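Local coordinates for protein glycerophosphodiester phosphodiesterase (Thermotoga maritima, PDB 1O1Z) that belongs to the glycerophosphoryl diester phosphodiesterase family and folds as a TIM barrel, with a sodium ion bound in the model, at residues 23-28 / 33-38; 63-66 / 70-73; 129-134 / 141-146; 135-140 / 164-169; 204-207 / 211-214. All blocks are in the same frame, centred on the assembly; numbering follows the deposited sequence. Where two conformers were deposited one is given.

How the interactions relate
Four of the contacts lie in or around the strands, loops and helices of the TIM barrel, and interaction 2 lies apart as a small surface hairpin. Interactions 3 and 5 are buried and mainly apolar: the first sets strand 129-133 against the turn after its helix, the second the loop after strand 200-204 against helix 209-215. Interaction 1, partly buried, folds the loop after strand 14-18 onto helix 30-38 with a CH-pi contact. Interaction 4 joins two neighbouring helices through charge and shares helix 136-142 with interaction 3. Interaction 2 rests on backbone pairing and is tied to interaction 1 by the Glu-27 to Arg-66 salt bridge; interactions 3 and 5 touch where Phe-134 packs on Trp-204.

Interaction 1 of 5, residues 23-28 / 33-38; sequences AKYLEN and FMKAIE
One face of the Tyr-25 ring carries the aliphatic part of Lys-35, and the edge of the Phe-33 ring receives the amide oxygen of Asn-28. Over the tyrosine, Lys-35 CG sits 3.6 Å from the ring centroid and 15° off the normal, a CH-pi contact. The lysine chain runs over the face, at about a right angle to the direction of the tyrosine side chain: CB lies by the CE2 side, and Lys-35 CD comes 3.6 Å from Tyr-25 OH. A bend at chi2 (-74°) carries the chain across the ring in this way, and its NZ ends in a salt bridge to Glu-38 OE1, one turn along helix 30-38, whose hydrogen bond is weak. At the Phe-33 ring, Asn-28 OD1 approaches CZ to 3.4 Å near the ring plane, while the amide and ring planes stand 52° apart. The other end of that amide, ND2, is bonded to Asp-47, and Phe-33 also packs on Val-44 and Leu-46 of strand 43-50. The loop after barrel strand 14-18 is thus folded back on the helix it leads into. Asn-28 OD1 has no hydrogen-bond partner in the model and is buried here, where it meets the weakly positive hydrogens of the phenyl edge; Lys-35, in contrast, lends its methylenes to the tyrosine face and keeps its charge for a carboxylate.

Interaction 2 of 5, residues 63-66 / 70-73; sequences DLKR and LDVK
With chi1 of Asp-63 at 60°, its CG stands between the backbone N and the carbonyl carbon, which turns OD1 back toward the chain beyond while CB rests against Val-72 O. Lys-65 bends at chi3 (-95°) and runs alongside Asp-71, the two side chains pointing the same way; Lys-65 CD lies 3.5 Å from Asp-71 OD1, and NZ makes a long salt bridge to the same oxygen. The backbone pairing is carried by Leu-64 N, which donates to Val-72 O at 3.0 Å; the bond from Leu-70 N to Leu-64 O is long, at 3.3 Å, and comes from well above the carbonyl plane. The whole is a small antiparallel hairpin, its weakly bonded strands 63-64 and 70-73 joined through the short helix 65-68, set on the outside of the TIM barrel. Asp-63 and Lys-73 face each other as a non-hydrogen-bonded pair. Asp-63 OD1 closes an Asx turn by accepting from Lys-65 N at 3.1 Å, the donor lying above the carboxylate plane, while Asp-71 centres an inverse gamma turn. On the face that bears both leucines, Leu-64 CB meets Leu-70 CB at 4.0 Å. Separately, Leu-64 CD1 lies by Val-72 CB, these two side chains extending in a common direction; Leu-82 and Leu-85 of helix 79-85 pack against this apolar group. Beside Asp-63 and Lys-73 a water bridges charge, donating a hydrogen bond to Asp-63 OD2 at 2.6 Å and accepting one from Lys-73 NZ at 2.7 Å. Lys-73 NZ also forms a salt bridge with Glu-62.

Interaction 3 of 5, residues 129-134 / 141-146; sequences LIFSSF and EKFKGT
Phe-131 lays one face of its ring under the CE2 corner of Phe-143, with Phe-131 CG and Phe-143 CE2 3.6 Å apart. The rings meet obliquely: their centroids are 5.2 Å apart and their planes inclined at 50°. Phe-143 CD2 and CE2 bear on CB and the adjoining ring atom CG of Phe-131, while Thr-146 takes a place further along, its OG1 3.5 Å from Phe-131 CD2 and its CB near CD2 and CE2. The threonine hydroxyl is held by its own segment. Thr-146 N closes a type II beta turn on Phe-143 O, with Gly-145 in the positive-phi position, and the hydroxyl adds a second bond to the same oxygen: at chi1 74°, Thr-146 OG1 points back and donates to a lone pair of Phe-143 O in the carbonyl plane at 2.7 Å. Val-119 and Ser-123 of helix 116-123 also touch Phe-131, whose side chain lies about 6 Å from the sodium ion. This is a mainly apolar contact within a beta-alpha-beta unit of the TIM barrel, packing strand 129-133 against the turn that leads from helix 136-142 into strand 148-151.

Interaction 4 of 5, residues 135-140 / 164-169; sequences DLDLLD and VERVEK
A salt-bridge network between neighbouring helices on the outside of the TIM barrel joins Arg-166 of helix 160-170 to Asp-137 and Asp-140 of helix 136-142. The two segments run nearly parallel, 16° between their directions, with axes 12.5 Å apart, and the extended arginine spans the gap. Its guanidinium lies flat under Leu-136 CB, which sits 3.6 Å from Arg-166 CZ over the centre of one face, while both carboxylates come to its edge. NH2 bonds to Asp-137 OD1 at 2.7 Å, almost straight at 169°, in the guanidinium plane and on the anti lone pair; NH1 adds a weak bond to the same oxygen. Asp-140 OD2 is gripped side-on by two nitrogens, NE at 3.0 Å and NH2 at 2.7 Å, NE coming nearly along the C-O direction and NH2 from above the carboxylate plane. Tyr-150 OH bonds to Asp-140 OD1, so the second oxygen of that group is held too. With NH2 shared by two aspartates and Leu-136 on the guanidinium face, rotation of the group is probably restricted, and the positive charge probably offsets the repulsion expected between two carboxylates one turn apart.

Interaction 5 of 5, residues 204-207 / 211-214; sequences WTLN and IYRK
This is a buried apolar contact in the TIM barrel, where the loop between strand 200-204 and helix 209-215 folds onto that helix, the strand-loop-helix step of a beta-alpha unit. A single leucine does the work from the loop side. Leu-206 has its CG opposite the backbone N (chi1 -178°), which sends the isobutyl fork out toward the helix, and the two methyls divide the task between consecutive residues. Leu-206 CD1 meets Ile-211, lying 3.9 Å from its CG2 and 4.0 Å from its CB, with the two side chains crossing at a slant. Leu-206 CD2 rests against the start of the Tyr-212 side chain: it is 3.8 Å from Tyr-212 CA and 3.9 Å from Tyr-212 CB, where leucine and tyrosine cross at about a right angle. The contact with the tyrosine therefore falls on its backbone and CB more than on the body of the ring, which goes on to meet Phe-230 with planes at about 55° and to touch Val-222. Tyr-179 packs on both Leu-206 and Ile-211, and Val-222 on Leu-206, so neighbouring strand and loop residues complete the apolar cluster. The backbone of the leucine is fastened separately: Leu-206 O accepts from Thr-224 OG1, and a backbone bond joins Leu-206 to Ile-223 of strand 221-224. At the tyrosine ring the approach is oblique, Leu-206 CD2 standing 4.0 Å from Tyr-212 CD1.

Interaction 1 of 5, residues 23-28 / 33-38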
# COMPACT_ATOMS: atom_id res chain seq x y z
N ALA A 23 1.14 6.99 -12.73
CA ALA A 23 1.93 7.33 -13.93
C ALA A 23 1.22 8.34 -14.82
O ALA A 23 1.88 9.06 -15.61
CB ALA A 23 2.25 6.09 -14.74
N LYS A 24 -0.10 8.38 -14.76
CA LYS A 24 -0.91 9.23 -15.65
C LYS A 24 -1.74 10.32 -14.95
O LYS A 24 -2.15 11.29 -15.59
CB LYS A 24 -1.84 8.36 -16.50
CG LYS A 24 -1.13 7.54 -17.57
CD LYS A 24 -2.13 6.96 -18.59
CE LYS A 24 -1.42 6.24 -19.75
NZ LYS A 24 -2.30 6.03 -20.95
N TYR A 25 -1.99 10.13 -13.65
CA TYR A 25 -2.83 11.03 -12.88
C TYR A 25 -2.15 11.37 -11.57
O TYR A 25 -1.32 10.61 -11.07
CB TYR A 25 -4.19 10.37 -12.63
CG TYR A 25 -4.87 10.02 -13.92
CD1 TYR A 25 -5.56 10.99 -14.64
CD2 TYR A 25 -4.74 8.75 -14.48
CE1 TYR A 25 -6.15 10.67 -15.87
CE2 TYR A 25 -5.33 8.43 -15.69
CZ TYR A 25 -6.03 9.38 -16.38
OH TYR A 25 -6.59 9.05 -17.60
N LEU A 26 -2.51 12.49 -10.98
CA LEU A 26 -1.83 12.94 -9.78
C LEU A 26 -2.00 11.94 -8.63
O LEU A 26 -3.12 11.57 -8.24
CB LEU A 26 -2.33 14.32 -9.36
CG LEU A 26 -1.69 14.90 -8.10
CD1 LEU A 26 -0.20 15.12 -8.29
CD2 LEU A 26 -2.39 16.20 -7.66
N GLU A 27 -0.87 11.50 -8.07
CA GLU A 27 -0.84 10.48 -7.05
C GLU A 27 -1.78 10.77 -5.90
O GLU A 27 -1.92 11.91 -5.42
CB GLU A 27 0.56 10.33 -6.48
CG GLU A 27 1.14 11.60 -5.92
CD GLU A 27 2.43 11.34 -5.21
OE1 GLU A 27 3.44 11.26 -5.93
OE2 GLU A 27 2.43 11.20 -3.96
N ASN A 28 -2.40 9.71 -5.43
CA ASN A 28 -3.20 9.74 -4.21
C ASN A 28 -4.45 10.62 -4.27
O ASN A 28 -5.02 10.97 -3.24
CB ASN A 28 -2.33 10.04 -2.98
CG ASN A 28 -1.69 8.80 -2.38
OD1 ASN A 28 -2.22 7.69 -2.50
ND2 ASN A 28 -0.53 8.99 -1.77
N PHE A 33 -7.21 7.13 -8.23
CA PHE A 33 -7.76 5.85 -7.76
C PHE A 33 -8.84 5.35 -8.70
O PHE A 33 -8.84 4.18 -9.08
CB PHE A 33 -8.33 5.96 -6.35
CG PHE A 33 -7.34 6.41 -5.30
CD1 PHE A 33 -6.11 5.79 -5.19
CD2 PHE A 33 -7.66 7.40 -4.38
CE1 PHE A 33 -5.20 6.17 -4.22
CE2 PHE A 33 -6.73 7.79 -3.42
CZ PHE A 33 -5.52 7.19 -3.33
N MET A 34 -9.76 6.23 -9.10
CA MET A 34 -10.84 5.83 -10.01
C MET A 34 -10.29 5.36 -11.36
O MET A 34 -10.77 4.38 -11.93
CB MET A 34 -11.87 6.96 -10.16
CG MET A 34 -12.59 7.25 -8.81
SD MET A 34 -13.97 8.49 -9.07
CE MET A 34 -13.04 9.96 -9.41
N LYS A 35 -9.27 6.05 -11.87
CA LYS A 35 -8.67 5.69 -13.15
C LYS A 35 -7.93 4.34 -13.10
O LYS A 35 -7.90 3.62 -14.10
CB LYS A 35 -7.73 6.80 -13.65
CG LYS A 35 -8.45 8.07 -14.09
CD LYS A 35 -9.13 7.87 -15.40
CE LYS A 35 -10.01 9.08 -15.73
NZ LYS A 35 -10.78 8.83 -16.97
N ALA A 36 -7.35 3.99 -11.95
CA ALA A 36 -6.73 2.68 -11.79
C ALA A 36 -7.77 1.58 -11.92
O ALA A 36 -7.57 0.59 -12.58
CB ALA A 36 -6.03 2.58 -10.44
N ILE A 37 -8.91 1.78 -11.27
CA ILE A 37 -9.99 0.80 -11.32
C ILE A 37 -10.58 0.71 -12.73
O ILE A 37 -10.85 -0.38 -13.24
CB ILE A 37 -11.09 1.14 -10.26
CG1 ILE A 37 -10.51 1.20 -8.85
CG2 ILE A 37 -12.25 0.14 -10.35
CD1 ILE A 37 -9.70 0.00 -8.43
N GLU A 38 -10.73 1.85 -13.39
CA GLU A 38 -11.24 1.86 -14.76
C GLU A 38 -10.31 1.11 -15.72
O GLU A 38 -10.76 0.52 -16.71
CB GLU A 38 -11.42 3.30 -15.25
CG GLU A 38 -12.54 4.04 -14.56
CD GLU A 38 -12.54 5.53 -14.90
OE1 GLU A 38 -12.17 5.90 -16.05
OE2 GLU A 38 -12.92 6.35 -14.03

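Interaction 2 of 5, residues 63-66 / 70-73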
# COMPACT_ATOMS: atom_id res chain seq x y z
N ASP A 63 4.03 16.73 4.37
CA ASP A 63 3.75 18.13 4.01
C ASP A 63 3.36 18.24 2.54
O ASP A 63 3.34 17.23 1.81
CB ASP A 63 4.92 19.03 4.36
CG ASP A 63 6.18 18.63 3.65
OD1 ASP A 63 6.12 18.36 2.42
OD2 ASP A 63 7.27 18.55 4.25
N LEU A 64 3.03 19.44 2.10
CA LEU A 64 2.55 19.69 0.74
C LEU A 64 3.63 20.25 -0.20
O LEU A 64 3.31 20.80 -1.25
CB LEU A 64 1.37 20.68 0.80
CG LEU A 64 0.16 20.24 1.62
CD1 LEU A 64 -0.87 21.36 1.66
CD2 LEU A 64 -0.45 18.95 1.07
N LYS A 65 4.90 20.13 0.17
CA LYS A 65 5.97 20.79 -0.58
C LYS A 65 6.18 20.20 -1.96
O LYS A 65 6.24 20.93 -2.95
CB LYS A 65 7.31 20.78 0.20
CG LYS A 65 7.27 21.48 1.53
CD LYS A 65 8.66 21.92 2.03
CE LYS A 65 9.29 20.90 2.97
NZ LYS A 65 10.48 21.48 3.67
N ARG A 66 6.29 18.88 -2.04
CA ARG A 66 6.68 18.22 -3.29
C ARG A 66 5.66 18.39 -4.40
O ARG A 66 6.02 18.64 -5.55
CB ARG A 66 6.94 16.74 -3.04
CG ARG A 66 7.40 15.92 -4.25
CD ARG A 66 7.81 14.49 -3.88
NE ARG A 66 6.74 13.81 -3.14
CZ ARG A 66 5.80 13.02 -3.69
NH1 ARG A 66 5.82 12.71 -4.99
NH2 ARG A 66 4.87 12.51 -2.91
N LEU A 70 4.00 24.00 -1.25
CA LEU A 70 3.54 24.68 -0.05
C LEU A 70 4.18 24.07 1.17
O LEU A 70 4.12 22.85 1.35
CB LEU A 70 2.02 24.56 0.07
CG LEU A 70 1.20 25.20 -1.04
CD1 LEU A 70 -0.26 24.80 -0.87
CD2 LEU A 70 1.36 26.72 -1.01
N ASP A 71 4.79 24.91 2.01
CA ASP A 71 5.49 24.47 3.20
C ASP A 71 4.49 24.40 4.35
O ASP A 71 4.51 25.20 5.28
CB ASP A 71 6.66 25.44 3.53
CG ASP A 71 7.61 24.87 4.56
OD1 ASP A 71 7.56 23.66 4.84
OD2 ASP A 71 8.47 25.58 5.14
N VAL A 72 3.58 23.45 4.22
CA VAL A 72 2.50 23.22 5.16
C VAL A 72 2.46 21.74 5.49
O VAL A 72 2.34 20.91 4.59
CB VAL A 72 1.13 23.62 4.56
CG1 VAL A 72 -0.00 23.28 5.54
CG2 VAL A 72 1.10 25.11 4.19
N LYS A 73 2.54 21.41 6.78
CA LYS A 73 2.42 20.03 7.21
C LYS A 73 0.96 19.61 7.30
O LYS A 73 0.11 20.35 7.77
CB LYS A 73 3.08 19.80 8.57
CG LYS A 73 4.58 19.91 8.56
CD LYS A 73 5.11 19.72 9.97
CE LYS A 73 6.62 19.81 10.01
NZ LYS A 73 7.24 18.61 9.41
O HOH W 1 7.78 18.89 6.78

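Interaction 3 of 5, residues 129-134 / 141-146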
# COMPACT_ATOMS: atom_id res chain seq x y z
N LEU A 129 -9.68 -4.77 2.65
CA LEU A 129 -8.60 -3.90 3.04
C LEU A 129 -7.38 -4.71 3.44
O LEU A 129 -7.50 -5.80 4.04
CB LEU A 129 -9.01 -3.05 4.23
CG LEU A 129 -10.22 -2.19 3.99
CD1 LEU A 129 -10.56 -1.43 5.24
CD2 LEU A 129 -10.03 -1.23 2.81
N ILE A 130 -6.21 -4.19 3.09
CA ILE A 130 -4.93 -4.68 3.58
C ILE A 130 -4.21 -3.51 4.22
O ILE A 130 -4.00 -2.49 3.55
CB ILE A 130 -4.05 -5.25 2.45
CG1 ILE A 130 -4.73 -6.40 1.73
CG2 ILE A 130 -2.72 -5.73 3.04
CD1 ILE A 130 -4.06 -6.72 0.36
N PHE A 131 -3.86 -3.61 5.50
CA PHE A 131 -3.10 -2.56 6.21
C PHE A 131 -1.64 -2.91 6.13
O PHE A 131 -1.25 -4.03 6.46
CB PHE A 131 -3.54 -2.47 7.67
CG PHE A 131 -5.02 -2.24 7.81
CD1 PHE A 131 -5.54 -0.96 7.58
CD2 PHE A 131 -5.89 -3.28 8.08
CE1 PHE A 131 -6.94 -0.75 7.69
CE2 PHE A 131 -7.26 -3.05 8.17
CZ PHE A 131 -7.76 -1.76 7.96
N SER A 132 -0.80 -1.96 5.75
CA SER A 132 0.61 -2.22 5.72
C SER A 132 1.36 -1.07 6.36
O SER A 132 0.83 0.03 6.57
CB SER A 132 1.11 -2.45 4.29
OG SER A 132 0.82 -1.34 3.45
N SER A 133 2.60 -1.36 6.72
CA SER A 133 3.47 -0.38 7.35
C SER A 133 4.88 -0.92 7.41
O SER A 133 5.10 -2.14 7.48
CB SER A 133 2.99 -0.05 8.78
OG SER A 133 3.81 0.95 9.38
N PHE A 134 5.86 -0.02 7.41
CA PHE A 134 7.23 -0.40 7.73
C PHE A 134 7.43 -0.58 9.26
O PHE A 134 8.45 -1.11 9.71
CB PHE A 134 8.21 0.66 7.19
CG PHE A 134 8.34 0.68 5.68
CD1 PHE A 134 9.20 -0.20 5.05
CD2 PHE A 134 7.60 1.54 4.91
CE1 PHE A 134 9.35 -0.19 3.66
CE2 PHE A 134 7.71 1.54 3.52
CZ PHE A 134 8.59 0.65 2.91
N GLU A 141 0.92 -5.25 17.14
CA GLU A 141 0.27 -4.82 18.37
C GLU A 141 -1.18 -4.40 18.19
O GLU A 141 -2.01 -4.65 19.07
CB GLU A 141 1.08 -3.67 18.98
CG GLU A 141 2.44 -4.10 19.48
CD GLU A 141 3.40 -2.95 19.74
OE1 GLU A 141 2.93 -1.78 19.77
OE2 GLU A 141 4.61 -3.20 19.93
N LYS A 142 -1.48 -3.73 17.09
CA LYS A 142 -2.79 -3.07 16.94
C LYS A 142 -3.66 -3.63 15.83
O LYS A 142 -4.87 -3.33 15.81
CB LYS A 142 -2.61 -1.56 16.72
CG LYS A 142 -2.10 -0.84 17.94
CD LYS A 142 -2.14 0.68 17.80
CE LYS A 142 -3.52 1.24 18.00
NZ LYS A 142 -3.81 1.46 19.45
N PHE A 143 -3.09 -4.42 14.93
CA PHE A 143 -3.84 -4.86 13.73
C PHE A 143 -4.18 -6.34 13.73
O PHE A 143 -4.59 -6.89 12.71
CB PHE A 143 -3.08 -4.41 12.47
CG PHE A 143 -3.17 -2.92 12.22
CD1 PHE A 143 -2.39 -2.03 12.94
CD2 PHE A 143 -4.08 -2.42 11.30
CE1 PHE A 143 -2.51 -0.67 12.73
CE2 PHE A 143 -4.20 -1.05 11.10
CZ PHE A 143 -3.40 -0.17 11.80
N LYS A 144 -4.03 -7.01 14.87
CA LYS A 144 -4.50 -8.38 14.93
C LYS A 144 -5.98 -8.44 14.60
O LYS A 144 -6.74 -7.56 14.97
CB LYS A 144 -4.22 -9.02 16.28
CG LYS A 144 -2.75 -9.21 16.65
CD LYS A 144 -2.04 -10.01 15.58
CE LYS A 144 -0.70 -10.53 15.99
NZ LYS A 144 -0.20 -11.34 14.85
N GLY A 145 -6.36 -9.50 13.91
CA GLY A 145 -7.74 -9.63 13.45
C GLY A 145 -8.11 -8.85 12.20
O GLY A 145 -9.29 -8.76 11.83
N THR A 146 -7.11 -8.28 11.53
CA THR A 146 -7.25 -7.66 10.22
C THR A 146 -6.19 -8.29 9.31
O THR A 146 -5.26 -8.95 9.81
CB THR A 146 -6.99 -6.13 10.24
OG1 THR A 146 -5.58 -5.85 10.39
CG2 THR A 146 -7.72 -5.42 11.38

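Interaction 4 of 5, residues 135-140 / 164-169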
# COMPACT_ATOMS: atom_id res chain seq x y z
N ASP A 135 6.43 -0.13 10.04
CA ASP A 135 6.41 -0.27 11.51
C ASP A 135 5.78 -1.61 11.87
O ASP A 135 4.57 -1.74 12.05
CB ASP A 135 5.62 0.90 12.06
CG ASP A 135 5.70 1.06 13.55
OD1 ASP A 135 6.08 0.10 14.28
OD2 ASP A 135 5.37 2.18 14.07
N LEU A 136 6.62 -2.64 11.89
CA LEU A 136 6.12 -3.99 12.02
C LEU A 136 5.49 -4.21 13.41
O LEU A 136 4.49 -4.91 13.53
CB LEU A 136 7.23 -5.01 11.74
CG LEU A 136 7.95 -4.77 10.41
CD1 LEU A 136 8.89 -5.95 10.21
CD2 LEU A 136 7.02 -4.60 9.25
N ASP A 137 6.06 -3.60 14.44
CA ASP A 137 5.51 -3.73 15.79
C ASP A 137 4.10 -3.15 15.84
O ASP A 137 3.24 -3.68 16.53
CB ASP A 137 6.34 -3.05 16.84
CG ASP A 137 7.71 -3.66 17.05
OD1 ASP A 137 8.04 -4.75 16.50
OD2 ASP A 137 8.53 -3.10 17.82
N LEU A 138 3.87 -2.04 15.17
CA LEU A 138 2.54 -1.41 15.17
C LEU A 138 1.50 -2.40 14.65
O LEU A 138 0.42 -2.54 15.24
CB LEU A 138 2.55 -0.15 14.32
CG LEU A 138 1.18 0.46 14.01
CD1 LEU A 138 0.53 0.93 15.29
CD2 LEU A 138 1.34 1.57 12.98
N LEU A 139 1.84 -3.08 13.57
CA LEU A 139 0.90 -4.02 12.96
C LEU A 139 0.63 -5.16 13.93
O LEU A 139 -0.52 -5.54 14.17
CB LEU A 139 1.43 -4.55 11.63
CG LEU A 139 1.59 -3.46 10.56
CD1 LEU A 139 2.33 -4.03 9.34
CD2 LEU A 139 0.26 -2.87 10.16
N ASP A 140 1.69 -5.73 14.49
CA ASP A 140 1.54 -6.86 15.40
C ASP A 140 0.77 -6.50 16.67
O ASP A 140 0.09 -7.36 17.25
CB ASP A 140 2.87 -7.46 15.80
CG ASP A 140 3.63 -8.07 14.65
OD1 ASP A 140 3.04 -8.48 13.64
OD2 ASP A 140 4.86 -8.26 14.77
N VAL A 164 12.17 -14.45 9.73
CA VAL A 164 11.47 -15.72 9.59
C VAL A 164 10.73 -16.09 10.87
O VAL A 164 9.59 -16.51 10.84
CB VAL A 164 12.45 -16.83 9.16
CG1 VAL A 164 11.79 -18.21 9.23
CG2 VAL A 164 13.02 -16.54 7.76
N GLU A 165 11.38 -15.88 12.03
CA GLU A 165 10.77 -16.16 13.32
C GLU A 165 9.51 -15.30 13.51
O GLU A 165 8.49 -15.78 13.95
CB GLU A 165 11.78 -15.90 14.44
CG GLU A 165 12.92 -16.89 14.52
CD GLU A 165 14.03 -16.46 15.49
OE1 GLU A 165 13.91 -15.39 16.13
OE2 GLU A 165 15.03 -17.20 15.60
N ARG A 166 9.61 -14.02 13.15
CA ARG A 166 8.49 -13.10 13.30
C ARG A 166 7.30 -13.49 12.45
O ARG A 166 6.17 -13.47 12.89
CB ARG A 166 8.94 -11.70 12.92
CG ARG A 166 7.93 -10.65 13.22
CD ARG A 166 8.44 -9.27 12.86
NE ARG A 166 7.63 -8.34 13.57
CZ ARG A 166 8.04 -7.36 14.37
NH1 ARG A 166 9.33 -7.01 14.56
NH2 ARG A 166 7.11 -6.70 14.96
N VAL A 167 7.56 -13.82 11.20
CA VAL A 167 6.50 -14.16 10.27
C VAL A 167 5.80 -15.45 10.73
O VAL A 167 4.58 -15.53 10.69
CB VAL A 167 7.05 -14.28 8.83
CG1 VAL A 167 6.00 -14.83 7.88
CG2 VAL A 167 7.52 -12.94 8.36
N GLU A 168 6.57 -16.44 11.17
CA GLU A 168 5.99 -17.67 11.74
C GLU A 168 5.12 -17.41 12.97
O GLU A 168 4.01 -17.94 13.10
CB GLU A 168 7.12 -18.64 12.11
CG GLU A 168 7.84 -19.24 10.91
CD GLU A 168 7.21 -20.54 10.42
OE1 GLU A 168 7.69 -21.07 9.39
OE2 GLU A 168 6.26 -21.04 11.06
N LYS A 169 5.61 -16.54 13.84
CA LYS A 169 4.97 -16.27 15.11
C LYS A 169 3.68 -15.46 14.95
O LYS A 169 2.70 -15.69 15.64
CB LYS A 169 5.97 -15.56 16.05
CG LYS A 169 5.37 -14.90 17.23
CD LYS A 169 6.45 -14.40 18.17
CE LYS A 169 5.84 -14.21 19.53
NZ LYS A 169 4.76 -13.18 19.46

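Interaction 5 of 5, residues 204-207 / 211-214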
# COMPACT_ATOMS: atom_id res chain seq x y z
N TRP A 204 6.84 -4.30 -4.74
CA TRP A 204 6.70 -2.87 -5.01
C TRP A 204 8.05 -2.22 -5.28
O TRP A 204 9.08 -2.79 -4.96
CB TRP A 204 6.07 -2.17 -3.80
CG TRP A 204 6.92 -2.33 -2.53
CD1 TRP A 204 6.88 -3.36 -1.66
CD2 TRP A 204 7.95 -1.44 -2.04
NE1 TRP A 204 7.80 -3.19 -0.66
CE2 TRP A 204 8.46 -2.01 -0.86
CE3 TRP A 204 8.48 -0.23 -2.48
CZ2 TRP A 204 9.48 -1.42 -0.11
CZ3 TRP A 204 9.49 0.37 -1.74
CH2 TRP A 204 9.98 -0.23 -0.56
N THR A 205 8.08 -1.03 -5.88
CA THR A 205 7.05 -0.47 -6.73
C THR A 205 7.56 -0.75 -8.13
O THR A 205 8.56 -0.17 -8.57
CB THR A 205 6.95 1.04 -6.51
OG1 THR A 205 6.36 1.29 -5.23
CG2 THR A 205 5.98 1.64 -7.54
N LEU A 206 6.91 -1.68 -8.80
CA LEU A 206 7.49 -2.28 -9.98
C LEU A 206 6.84 -1.70 -11.23
O LEU A 206 5.64 -1.84 -11.44
CB LEU A 206 7.33 -3.79 -9.90
CG LEU A 206 7.94 -4.57 -11.07
CD1 LEU A 206 9.41 -4.22 -11.27
CD2 LEU A 206 7.73 -6.03 -10.86
N ASN A 207 7.65 -1.06 -12.06
CA ASN A 207 7.18 -0.49 -13.32
C ASN A 207 7.82 -1.13 -14.55
O ASN A 207 7.48 -0.79 -15.67
CB ASN A 207 7.41 1.02 -13.31
CG ASN A 207 6.58 1.72 -12.26
OD1 ASN A 207 5.47 1.31 -11.96
ND2 ASN A 207 7.12 2.81 -11.70
N ILE A 211 11.47 -7.19 -15.52
CA ILE A 211 11.65 -7.71 -14.16
C ILE A 211 10.39 -8.45 -13.72
O ILE A 211 10.46 -9.53 -13.15
CB ILE A 211 12.02 -6.60 -13.19
CG1 ILE A 211 13.41 -6.06 -13.51
CG2 ILE A 211 11.96 -7.12 -11.73
CD1 ILE A 211 13.76 -4.79 -12.78
N TYR A 212 9.23 -7.89 -14.05
CA TYR A 212 7.97 -8.54 -13.71
C TYR A 212 7.90 -9.95 -14.30
O TYR A 212 7.50 -10.89 -13.63
CB TYR A 212 6.82 -7.68 -14.24
CG TYR A 212 5.41 -8.16 -13.94
CD1 TYR A 212 5.01 -8.43 -12.64
CD2 TYR A 212 4.48 -8.33 -14.96
CE1 TYR A 212 3.71 -8.83 -12.36
CE2 TYR A 212 3.17 -8.74 -14.68
CZ TYR A 212 2.80 -8.97 -13.37
OH TYR A 212 1.52 -9.37 -13.05
N ARG A 213 8.24 -10.10 -15.58
CA ARG A 213 8.16 -11.41 -16.20
C ARG A 213 9.08 -12.42 -15.51
O ARG A 213 8.72 -13.59 -15.34
CB ARG A 213 8.54 -11.32 -17.68
CG ARG A 213 8.51 -12.62 -18.47
CD ARG A 213 9.06 -12.45 -19.88
NE ARG A 213 8.77 -13.57 -20.79
CZ ARG A 213 9.67 -14.40 -21.31
NH1 ARG A 213 10.98 -14.28 -21.05
NH2 ARG A 213 9.27 -15.37 -22.13
N LYS A 214 10.27 -11.96 -15.12
CA LYS A 214 11.25 -12.82 -14.48
C LYS A 214 10.77 -13.33 -13.12
O LYS A 214 11.07 -14.45 -12.74
CB LYS A 214 12.58 -12.09 -14.31
CG LYS A 214 13.30 -11.84 -15.60
CD LYS A 214 14.55 -11.01 -15.37